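Local structure of hypothetical UPF0334 kinase-like protein AQ_1292 (Aquifex aeolicus, 1YE8) at residues K55-S60 with F80-I85. The protein hydrolyses nucleoside triphosphates such as ATP, GTP, CTP, TTP and UTP to the diphosphate and phosphate, without kinase activity. Residues are numbered along the deposited sequence; the frame is centred on the assembly and turned at random.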
loop_
_atom_site.group_PDB
_atom_site.type_symbol
_atom_site.label_atom_id
_atom_site.label_comp_id
_atom_site.label_asym_id
_atom_site.label_seq_id
_atom_site.Cartn_x
_atom_site.Cartn_y
_atom_site.Cartn_z
ATOM N N LYS A 55 -12.447 4.211 7.193
ATOM C CA LYS A 55 -13.168 2.950 7.106
ATOM C C LYS A 55 -12.196 1.814 7.402
ATOM O O LYS A 55 -11.045 1.852 6.959
ATOM C CB LYS A 55 -13.830 2.766 5.733
ATOM C CG LYS A 55 -14.769 3.898 5.310
ATOM C CD LYS A 55 -15.994 4.034 6.183
ATOM C CE LYS A 55 -16.833 5.214 5.688
ATOM N NZ LYS A 55 -17.674 4.846 4.524
ATOM N N LYS A 56 -12.647 0.832 8.174
ATOM C CA LYS A 56 -11.800 -0.266 8.649
ATOM C C LYS A 56 -12.480 -1.624 8.512
ATOM O O LYS A 56 -13.694 -1.745 8.726
ATOM C CB LYS A 56 -11.408 -0.060 10.119
ATOM C CG LYS A 56 -10.930 1.332 10.462
ATOM C CD LYS A 56 -10.701 1.494 11.945
ATOM C CE LYS A 56 -10.437 2.939 12.254
ATOM N NZ LYS A 56 -9.209 3.437 11.592
ATOM N N LYS A 57 -11.707 -2.649 8.162
ATOM C CA LYS A 57 -12.232 -4.011 8.113
ATOM C C LYS A 57 -11.117 -5.030 8.216
ATOM O O LYS A 57 -10.102 -4.912 7.509
ATOM C CB LYS A 57 -13.017 -4.265 6.824
ATOM C CG LYS A 57 -13.781 -5.594 6.850
ATOM C CD LYS A 57 -14.812 -5.693 5.738
ATOM C CE LYS A 57 -15.921 -4.692 5.899
ATOM N NZ LYS A 57 -16.744 -4.964 7.102
ATOM N N ILE A 58 -11.303 -6.038 9.070
ATOM C CA ILE A 58 -10.389 -7.175 9.103
ATOM C C ILE A 58 -10.626 -8.012 7.854
ATOM O O ILE A 58 -11.732 -8.510 7.624
ATOM C CB ILE A 58 -10.581 -8.049 10.370
ATOM C CG1 ILE A 58 -10.237 -7.230 11.620
ATOM C CG2 ILE A 58 -9.692 -9.301 10.287
ATOM C CD1 ILE A 58 -10.523 -7.957 12.954
ATOM N N PHE A 59 -9.589 -8.165 7.035
ATOM C CA PHE A 59 -9.703 -8.979 5.828
ATOM C C PHE A 59 -8.836 -10.235 5.829
ATOM O O PHE A 59 -8.945 -11.058 4.935
ATOM C CB PHE A 59 -9.403 -8.139 4.573
ATOM C CG PHE A 59 -7.934 -7.763 4.403
ATOM C CD1 PHE A 59 -7.424 -6.614 4.997
ATOM C CD2 PHE A 59 -7.092 -8.541 3.624
ATOM C CE1 PHE A 59 -6.073 -6.245 4.833
ATOM C CE2 PHE A 59 -5.733 -8.195 3.468
ATOM C CZ PHE A 59 -5.231 -7.034 4.077
ATOM N N SER A 60 -7.970 -10.385 6.826
ATOM C CA SER A 60 -7.141 -11.570 6.928
ATOM C C SER A 60 -7.018 -11.904 8.397
ATOM O O SER A 60 -6.759 -11.020 9.205
ATOM C CB SER A 60 -5.762 -11.291 6.337
ATOM O OG SER A 60 -4.895 -12.394 6.514
ATOM N N PHE A 80 -11.576 -7.550 1.751
ATOM C CA PHE A 80 -10.520 -6.644 1.333
ATOM C C PHE A 80 -11.032 -5.701 0.244
ATOM O O PHE A 80 -10.879 -4.476 0.331
ATOM C CB PHE A 80 -9.302 -7.437 0.844
ATOM C CG PHE A 80 -8.237 -6.581 0.225
ATOM C CD1 PHE A 80 -7.459 -5.769 1.027
ATOM C CD2 PHE A 80 -8.011 -6.595 -1.144
ATOM C CE1 PHE A 80 -6.465 -4.939 0.475
ATOM C CE2 PHE A 80 -7.017 -5.791 -1.719
ATOM C CZ PHE A 80 -6.242 -4.965 -0.897
ATOM N N GLU A 81 -11.653 -6.276 -0.783
ATOM C CA GLU A 81 -12.116 -5.512 -1.941
ATOM C C GLU A 81 -13.174 -4.494 -1.578
ATOM O O GLU A 81 -13.214 -3.418 -2.163
ATOM C CB GLU A 81 -12.666 -6.454 -3.018
ATOM C CG GLU A 81 -11.583 -7.219 -3.754
ATOM C CD GLU A 81 -12.104 -8.222 -4.780
ATOM O OE1 GLU A 81 -13.315 -8.538 -4.795
ATOM O OE2 GLU A 81 -11.279 -8.725 -5.556
ATOM N N GLU A 82 -14.014 -4.830 -0.599
ATOM C CA GLU A 82 -15.102 -3.954 -0.180
ATOM C C GLU A 82 -14.593 -2.549 0.128
ATOM O O GLU A 82 -15.263 -1.559 -0.180
ATOM C CB GLU A 82 -15.794 -4.541 1.054
ATOM C CG GLU A 82 -17.091 -3.852 1.433
ATOM C CD GLU A 82 -17.759 -4.486 2.635
ATOM O OE1 GLU A 82 -17.605 -5.712 2.825
ATOM O OE2 GLU A 82 -18.439 -3.746 3.386
ATOM N N LEU A 83 -13.412 -2.462 0.745
ATOM C CA LEU A 83 -12.819 -1.180 1.107
ATOM C C LEU A 83 -11.741 -0.747 0.120
ATOM O O LEU A 83 -11.676 0.424 -0.231
ATOM C CB LEU A 83 -12.244 -1.224 2.537
ATOM C CG LEU A 83 -13.238 -0.926 3.658
ATOM C CD1 LEU A 83 -14.365 -1.956 3.719
ATOM C CD2 LEU A 83 -12.493 -0.836 4.976
ATOM N N ALA A 84 -10.918 -1.684 -0.345
ATOM C CA ALA A 84 -9.759 -1.325 -1.176
ATOM C C ALA A 84 -10.157 -0.784 -2.540
ATOM O O ALA A 84 -9.577 0.183 -3.016
ATOM C CB ALA A 84 -8.816 -2.507 -1.354
ATOM N N ILE A 85 -11.123 -1.424 -3.191
ATOM C CA ILE A 85 -11.381 -1.082 -4.587
ATOM C C ILE A 85 -12.012 0.310 -4.738
ATOM O O ILE A 85 -11.504 1.131 -5.518
ATOM C CB ILE A 85 -12.156 -2.205 -5.325
ATOM C CG1 ILE A 85 -11.372 -3.528 -5.242
ATOM C CG2 ILE A 85 -12.408 -1.797 -6.791
ATOM C CD1 ILE A 85 -9.940 -3.499 -5.827
#
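Phe-59 and Phe-80 form an edge-to-face pair, the edge of Phe-80 turned toward the face of Phe-59, where helix 77-97 packs on strand 56-61 of the antiparallel sheet in this RecA-like P-loop NTPase. Followed outward from CB, Phe-59 meets Phe-80 at each atom. Its CB lies 3.6 Å from Phe-80 N; a chi1 of 72° places CG beside Phe-80 CB, which CD2 approaches to 3.7 Å; CD1, CE1, CE2 and CZ all lie around Phe-80 CD1, CE2 nearest of the four at 3.9 Å. Phe-80 CD1 thus stands over the ring centre, the planes inclined at 50°. Phenylalanine suits this buried place because its flat ring offers a broad apolar face to that edge; Phe-118 adds a further edge-to-face partner to Phe-80. Phe-59 and Ser-60 both face Phe-47 of strand 46-51, a classic beta bulge.

Toward the exposed end, branched Leu-83 spreads two methyls over the strand: CD2 sits 3.6 Å from Lys-56 N, while CD1 lies 3.8 Å from Lys-57 CE and also near Lys-57 CB. A long lysine suits this margin, greasy along its stem and charged at its end. Its chain crosses Glu-82 at about a right angle, yet Lys-57 NZ stays 4.3 Å from Glu-82 OE2, too far for a salt bridge.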